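Local structure of cytokinin riboside 5'-monophosphate phosphoribohydrolase (Corynebacterium glutamicum, 5ZBL) at residues I98-M103 / L123-T128; M154-T159 / I164-F169. The protein belongs to the SLOG clan, with a Rossmann-like alpha/beta fold built on a parallel sheet, and is paired into a dimer. All coordinates share one frame; numbering follows the deposited sequence.

Contact 1: residues I98-M103 / L123-T128. With GOL (glycerol), chain F.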
loop_
_atom_site.group_PDB
_atom_site.type_symbol
_atom_site.label_atom_id
_atom_site.label_comp_id
_atom_site.label_asym_id
_atom_site.label_seq_id
_atom_site.Cartn_x
_atom_site.Cartn_y
_atom_site.Cartn_z
ATOM N N ILE A 98 7.232 0.556 13.179
ATOM C CA ILE A 98 6.943 -0.116 14.418
ATOM C C ILE A 98 5.419 -0.046 14.567
ATOM O O ILE A 98 4.772 -1.063 14.890
ATOM C CB ILE A 98 7.754 0.487 15.603
ATOM C CG1 ILE A 98 9.259 0.216 15.398
ATOM C CG2 ILE A 98 7.357 -0.145 16.936
ATOM C CD1 ILE A 98 10.166 1.065 16.275
ATOM N N ARG A 99 4.814 1.097 14.228
ATOM C CA ARG A 99 3.364 1.155 14.359
ATOM C C ARG A 99 2.650 -0.024 13.628
ATOM O O ARG A 99 1.826 -0.733 14.220
ATOM C CB ARG A 99 2.869 2.476 13.876
ATOM C CG ARG A 99 1.438 2.736 14.202
ATOM C CD ARG A 99 0.936 3.648 13.166
ATOM N NE ARG A 99 -0.299 4.289 13.494
ATOM C CZ ARG A 99 -0.958 5.031 12.616
ATOM N NH1 ARG A 99 -0.489 5.171 11.362
ATOM N NH2 ARG A 99 -2.095 5.630 12.995
ATOM N N LYS A 100 3.032 -0.272 12.378
ATOM C CA LYS A 100 2.385 -1.289 11.547
ATOM C C LYS A 100 2.723 -2.689 12.006
ATOM O O LYS A 100 1.845 -3.561 12.039
ATOM C CB LYS A 100 2.831 -1.201 10.112
ATOM C CG LYS A 100 2.583 0.100 9.428
ATOM C CD LYS A 100 2.964 -0.094 7.971
ATOM C CE LYS A 100 3.410 1.158 7.280
ATOM N NZ LYS A 100 3.761 0.770 5.881
ATOM N N ARG A 101 3.972 -2.917 12.371
ATOM C CA ARG A 101 4.297 -4.194 12.996
ATOM C C ARG A 101 3.417 -4.481 14.251
ATOM O O ARG A 101 2.892 -5.588 14.403
ATOM C CB ARG A 101 5.770 -4.250 13.321
ATOM C CG ARG A 101 6.273 -5.617 13.753
ATOM C CD ARG A 101 7.594 -5.488 14.511
ATOM N NE ARG A 101 8.740 -5.291 13.623
ATOM C CZ ARG A 101 9.349 -6.252 12.933
ATOM N NH1 ARG A 101 8.932 -7.510 12.994
ATOM N NH2 ARG A 101 10.387 -5.945 12.158
ATOM N N ARG A 102 3.226 -3.482 15.116
ATOM C CA ARG A 102 2.471 -3.673 16.339
ATOM C C ARG A 102 0.974 -3.928 16.136
ATOM O O ARG A 102 0.371 -4.788 16.829
ATOM C CB ARG A 102 2.658 -2.516 17.330
ATOM C CG ARG A 102 3.709 -2.777 18.382
ATOM C CD ARG A 102 3.389 -3.985 19.274
ATOM N NE ARG A 102 2.719 -3.617 20.504
ATOM C CZ ARG A 102 2.470 -4.464 21.499
ATOM N NH1 ARG A 102 1.863 -4.019 22.591
ATOM N NH2 ARG A 102 2.816 -5.751 21.418
ATOM N N MET A 103 0.396 -3.173 15.210
ATOM C CA MET A 103 -0.976 -3.397 14.762
ATOM C C MET A 103 -1.167 -4.829 14.250
ATOM O O MET A 103 -2.142 -5.489 14.601
ATOM C CB MET A 103 -1.359 -2.369 13.707
ATOM C CG MET A 103 -1.444 -0.976 14.290
ATOM S SD MET A 103 -2.416 0.160 13.301
ATOM C CE MET A 103 -1.286 0.421 11.951
ATOM N N LEU A 123 -3.356 -2.281 3.644
ATOM C CA LEU A 123 -3.947 -3.498 3.179
ATOM C C LEU A 123 -2.948 -4.286 2.310
ATOM O O LEU A 123 -2.796 -5.496 2.440
ATOM C CB LEU A 123 -5.235 -3.188 2.408
ATOM C CG LEU A 123 -5.887 -4.400 1.736
ATOM C CD1 LEU A 123 -6.381 -5.321 2.788
ATOM C CD2 LEU A 123 -6.994 -3.982 0.795
ATOM N N PHE A 124 -2.272 -3.576 1.432
ATOM C CA PHE A 124 -1.280 -4.176 0.562
ATOM C C PHE A 124 -0.020 -4.608 1.302
ATOM O O PHE A 124 0.662 -5.569 0.901
ATOM C CB PHE A 124 -0.985 -3.234 -0.612
ATOM C CG PHE A 124 -1.993 -3.339 -1.707
ATOM C CD1 PHE A 124 -2.054 -4.493 -2.472
ATOM C CD2 PHE A 124 -2.879 -2.324 -1.976
ATOM C CE1 PHE A 124 -2.975 -4.629 -3.489
ATOM C CE2 PHE A 124 -3.816 -2.455 -2.983
ATOM C CZ PHE A 124 -3.866 -3.613 -3.731
ATOM N N GLU A 125 0.281 -3.885 2.371
ATOM C CA GLU A 125 1.302 -4.265 3.326
ATOM C C GLU A 125 1.013 -5.645 3.952
ATOM O O GLU A 125 1.884 -6.556 3.873
ATOM C CB GLU A 125 1.463 -3.163 4.362
ATOM C CG GLU A 125 2.476 -3.359 5.477
ATOM C CD GLU A 125 3.886 -3.198 5.033
ATOM O OE1 GLU A 125 4.552 -2.211 5.423
ATOM O OE2 GLU A 125 4.322 -4.084 4.301
ATOM N N VAL A 126 -0.192 -5.870 4.480
ATOM C CA VAL A 126 -0.402 -7.190 5.091
ATOM C C VAL A 126 -0.364 -8.292 4.028
ATOM O O VAL A 126 0.125 -9.373 4.307
ATOM C CB VAL A 126 -1.631 -7.299 6.014
ATOM C CG1 VAL A 126 -1.612 -6.176 7.029
ATOM C CG2 VAL A 126 -2.927 -7.299 5.243
ATOM N N TRP A 127 -0.847 -8.012 2.821
ATOM C CA TRP A 127 -0.778 -8.993 1.734
ATOM C C TRP A 127 0.644 -9.331 1.331
ATOM O O TRP A 127 0.993 -10.494 1.187
ATOM C CB TRP A 127 -1.538 -8.512 0.474
ATOM C CG TRP A 127 -2.984 -8.793 0.493
ATOM C CD1 TRP A 127 -3.631 -9.795 1.172
ATOM C CD2 TRP A 127 -3.988 -8.089 -0.228
ATOM N NE1 TRP A 127 -4.966 -9.740 0.924
ATOM C CE2 TRP A 127 -5.220 -8.701 0.069
ATOM C CE3 TRP A 127 -3.970 -6.993 -1.087
ATOM C CZ2 TRP A 127 -6.421 -8.253 -0.468
ATOM C CZ3 TRP A 127 -5.163 -6.547 -1.622
ATOM C CH2 TRP A 127 -6.375 -7.168 -1.303
ATOM N N THR A 128 1.445 -8.303 1.110
ATOM C CA THR A 128 2.850 -8.481 0.830
ATOM C C THR A 128 3.499 -9.354 1.910
ATOM O O THR A 128 4.402 -10.117 1.599
ATOM C CB THR A 128 3.573 -7.126 0.744
ATOM O OG1 THR A 128 2.928 -6.303 -0.242
ATOM C CG2 THR A 128 5.030 -7.301 0.373
HETATM C C1 GOL F . 7.689 2.022 6.887
HETATM O O1 GOL F . 6.681 2.986 6.566
HETATM C C2 GOL F . 7.198 0.581 6.725
HETATM O O2 GOL F . 6.375 0.478 5.577
HETATM C C3 GOL F . 8.320 -0.411 6.494
HETATM O O3 GOL F . 7.814 -1.748 6.554
#
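Lys100 NZ is gripped from several sides: Glu125 OE1 lies 3.1 Å from it in a salt bridge, glycerol O2 takes a hydrogen bond from it at 2.6 Å, and Glu121 of the same chain and Glu125 of the second subunit add two further salt bridges. The lysine leaves helix 96-106 with CG anti to the carbonyl carbon (chi1 -59°) and stays extended to its tip, so that the ammonium and the Glu125 carboxylate meet between helices whose nearest CA atoms, those of Lys100 and Glu125, are 8.8 Å apart. Glu125 bends at chi2 (75°), and the two side chains cross at about a right angle. NZ meets OE1 on the anti side, 27° out of the carboxylate plane, while Lys100 CD passes 3.7 Å from the same OE1. Glycerol O3, 3.5 Å from Glu125 OE1, makes a weak hydrogen bond; the glycerol itself probably comes from the crystallisation liquor. Lys100 and Glu125 of both subunits meet round it, so the contact is a charged cluster at the dimer interface, joining two helices of a Rossmann-like fold.

Contact 2: residues M154-T159 / I164-F169; sequences MLEQMT and IKRDFF
Helix 149-160 and the short helix 166-169 are joined by a tight connection: the CA atoms of Thr159 and Ile164 are 4.8 Å apart, and the backbones then diverge to 7.6 Å between Leu155 CA and Phe169 CA. Lys165 holds the N-cap position of the second helix. Arg166 bends at chi2 and chi3 and grips the Glu156 carboxylate end-on, NH1 to OE2 at 2.6 Å and NH2 to OE1 at 2.9 Å. Both oxygens are met on the syn side, and the two planes are only 12° apart. Thr159 CG2 sits 3.5 Å above the centre of one guanidinium face, while Thr159 OG1 turns back to Leu155 O, 2.8 Å away. Ile164 CD1 touches both Met158 CB, at 3.6 Å, and Leu155 CD2. The Phe169 ring, its CG anti to the backbone N (chi1 -177°), brings CE1 to 3.7 Å from Leu155 CB and presents CE2 to Glu156 OE2. This pair of helices, joined by a short loop, lies between strands 139-142 and 173-175 in the chain; Leu155 and Phe168 pack on helix 117-130, and Met158 and Ile164 reach the second subunit.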
loop_
_atom_site.group_PDB
_atom_site.type_symbol
_atom_site.label_atom_id
_atom_site.label_comp_id
_atom_site.label_asym_id
_atom_site.label_seq_id
_atom_site.Cartn_x
_atom_site.Cartn_y
_atom_site.Cartn_z
ATOM N N MET A 154 -9.042 -4.653 -10.331
ATOM C CA MET A 154 -7.628 -4.454 -10.500
ATOM C C MET A 154 -6.858 -5.733 -10.197
ATOM O O MET A 154 -5.998 -6.085 -10.983
ATOM C CB MET A 154 -7.097 -3.269 -9.650
ATOM C CG MET A 154 -5.597 -2.921 -9.841
ATOM S SD MET A 154 -5.045 -2.461 -11.530
ATOM C CE MET A 154 -3.276 -2.616 -11.388
ATOM N N LEU A 155 -7.169 -6.388 -9.074
ATOM C CA LEU A 155 -6.499 -7.587 -8.643
ATOM C C LEU A 155 -6.766 -8.772 -9.543
ATOM O O LEU A 155 -5.892 -9.588 -9.758
ATOM C CB LEU A 155 -6.936 -7.987 -7.231
ATOM C CG LEU A 155 -6.464 -7.073 -6.112
ATOM C CD1 LEU A 155 -6.948 -7.654 -4.782
ATOM C CD2 LEU A 155 -4.949 -6.914 -6.108
ATOM N N GLU A 156 -8.000 -8.884 -10.014
ATOM C CA GLU A 156 -8.375 -9.905 -10.999
ATOM C C GLU A 156 -7.472 -9.720 -12.240
ATOM O O GLU A 156 -6.817 -10.674 -12.677
ATOM C CB GLU A 156 -9.872 -9.787 -11.311
ATOM C CG GLU A 156 -10.442 -10.655 -12.423
ATOM C CD GLU A 156 -10.086 -12.111 -12.246
ATOM O OE1 GLU A 156 -9.680 -12.770 -13.252
ATOM O OE2 GLU A 156 -10.165 -12.573 -11.083
ATOM N N GLN A 157 -7.368 -8.481 -12.739
ATOM C CA GLN A 157 -6.528 -8.189 -13.907
ATOM C C GLN A 157 -5.031 -8.451 -13.672
ATOM O O GLN A 157 -4.334 -9.048 -14.515
ATOM C CB GLN A 157 -6.781 -6.783 -14.433
ATOM C CG GLN A 157 -8.113 -6.659 -15.151
ATOM C CD GLN A 157 -8.293 -5.341 -15.910
ATOM O OE1 GLN A 157 -7.334 -4.749 -16.442
ATOM N NE2 GLN A 157 -9.538 -4.878 -15.976
ATOM N N MET A 158 -4.540 -8.057 -12.510
ATOM C CA MET A 158 -3.180 -8.383 -12.161
ATOM C C MET A 158 -2.930 -9.911 -12.151
ATOM O O MET A 158 -1.843 -10.344 -12.492
ATOM C CB MET A 158 -2.846 -7.803 -10.805
ATOM C CG MET A 158 -2.754 -6.298 -10.746
ATOM S SD MET A 158 -2.504 -5.719 -9.040
ATOM C CE MET A 158 -1.314 -4.449 -9.395
ATOM N N THR A 159 -3.918 -10.698 -11.716
ATOM C CA THR A 159 -3.850 -12.151 -11.715
ATOM C C THR A 159 -3.853 -12.702 -13.150
ATOM O O THR A 159 -3.106 -13.579 -13.447
ATOM C CB THR A 159 -5.046 -12.786 -10.930
ATOM O OG1 THR A 159 -5.127 -12.238 -9.600
ATOM C CG2 THR A 159 -4.890 -14.309 -10.831
ATOM N N ILE A 164 0.220 -11.714 -9.850
ATOM C CA ILE A 164 -0.239 -12.322 -8.599
ATOM C C ILE A 164 -0.694 -13.763 -8.887
ATOM O O ILE A 164 -1.197 -14.055 -9.961
ATOM C CB ILE A 164 -1.452 -11.549 -8.024
ATOM C CG1 ILE A 164 -1.103 -10.066 -7.852
ATOM C CG2 ILE A 164 -1.909 -12.168 -6.700
ATOM C CD1 ILE A 164 -2.286 -9.199 -7.539
ATOM N N LYS A 165 -0.528 -14.651 -7.922
ATOM C CA LYS A 165 -0.978 -16.044 -8.068
ATOM C C LYS A 165 -2.477 -16.117 -7.771
ATOM O O LYS A 165 -2.922 -15.617 -6.744
ATOM C CB LYS A 165 -0.250 -16.957 -7.075
ATOM C CG LYS A 165 1.270 -16.973 -7.167
ATOM C CD LYS A 165 1.888 -17.552 -5.882
ATOM C CE LYS A 165 3.330 -17.107 -5.616
ATOM N NZ LYS A 165 4.323 -17.757 -6.514
ATOM N N ARG A 166 -3.243 -16.767 -8.645
ATOM C CA ARG A 166 -4.696 -17.011 -8.435
ATOM C C ARG A 166 -4.981 -17.704 -7.098
ATOM O O ARG A 166 -6.027 -17.486 -6.483
ATOM C CB ARG A 166 -5.252 -17.826 -9.610
ATOM C CG ARG A 166 -6.693 -18.316 -9.513
ATOM C CD ARG A 166 -7.690 -17.204 -9.712
ATOM N NE ARG A 166 -7.628 -16.670 -11.072
ATOM C CZ ARG A 166 -8.151 -15.506 -11.445
ATOM N NH1 ARG A 166 -8.795 -14.728 -10.565
ATOM N NH2 ARG A 166 -8.002 -15.103 -12.695
ATOM N N ASP A 167 -4.045 -18.529 -6.655
ATOM C CA ASP A 167 -4.125 -19.152 -5.329
ATOM C C ASP A 167 -4.293 -18.124 -4.212
ATOM O O ASP A 167 -5.170 -18.260 -3.347
ATOM C CB ASP A 167 -2.834 -19.954 -5.044
ATOM C CG ASP A 167 -3.100 -21.370 -4.586
ATOM O OD1 ASP A 167 -4.261 -21.833 -4.664
ATOM O OD2 ASP A 167 -2.123 -22.031 -4.166
ATOM N N PHE A 168 -3.409 -17.124 -4.230
ATOM C CA PHE A 168 -3.316 -16.126 -3.175
ATOM C C PHE A 168 -4.603 -15.322 -3.078
ATOM O O PHE A 168 -5.225 -15.292 -2.036
ATOM C CB PHE A 168 -2.141 -15.168 -3.416
ATOM C CG PHE A 168 -2.040 -14.090 -2.387
ATOM C CD1 PHE A 168 -1.713 -14.415 -1.073
ATOM C CD2 PHE A 168 -2.315 -12.762 -2.706
ATOM C CE1 PHE A 168 -1.638 -13.432 -0.099
ATOM C CE2 PHE A 168 -2.238 -11.772 -1.737
ATOM C CZ PHE A 168 -1.899 -12.111 -0.434
ATOM N N PHE A 169 -4.984 -14.713 -4.195
ATOM C CA PHE A 169 -6.201 -13.899 -4.348
ATOM C C PHE A 169 -7.437 -14.486 -3.679
ATOM O O PHE A 169 -8.187 -13.741 -3.080
ATOM C CB PHE A 169 -6.471 -13.707 -5.871
ATOM C CG PHE A 169 -7.659 -12.816 -6.222
ATOM C CD1 PHE A 169 -7.915 -11.625 -5.542
ATOM C CD2 PHE A 169 -8.495 -13.156 -7.287
ATOM C CE1 PHE A 169 -8.992 -10.815 -5.909
ATOM C CE2 PHE A 169 -9.569 -12.352 -7.647
ATOM C CZ PHE A 169 -9.817 -11.176 -6.965
#

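In the fold
Contacts 1 and 2 follow one another along the chain, their centres about 20 Å apart, and helix 117-130 connects them. One side of it sends Glu125 to Lys100 and the glycerol; another turns Phe124 and Trp127 to contact 2. There Trp127 CD1 comes within 3.3 Å of Phe168 CZ, the rings edge-to-face, Trp127 CH2 is 3.6 Å from Leu155 CD1, and Phe124 CE1 lies 4.0 Å from Leu155 CD2. The centre of contact 1 is about 10 Å from the centre of the chain, that of contact 2 about 21 Å. Both touch the second subunit, contact 1 through salt bridges, the glycerol and packing, contact 2 through packing such as Met158 on Gly115 of the second subunit.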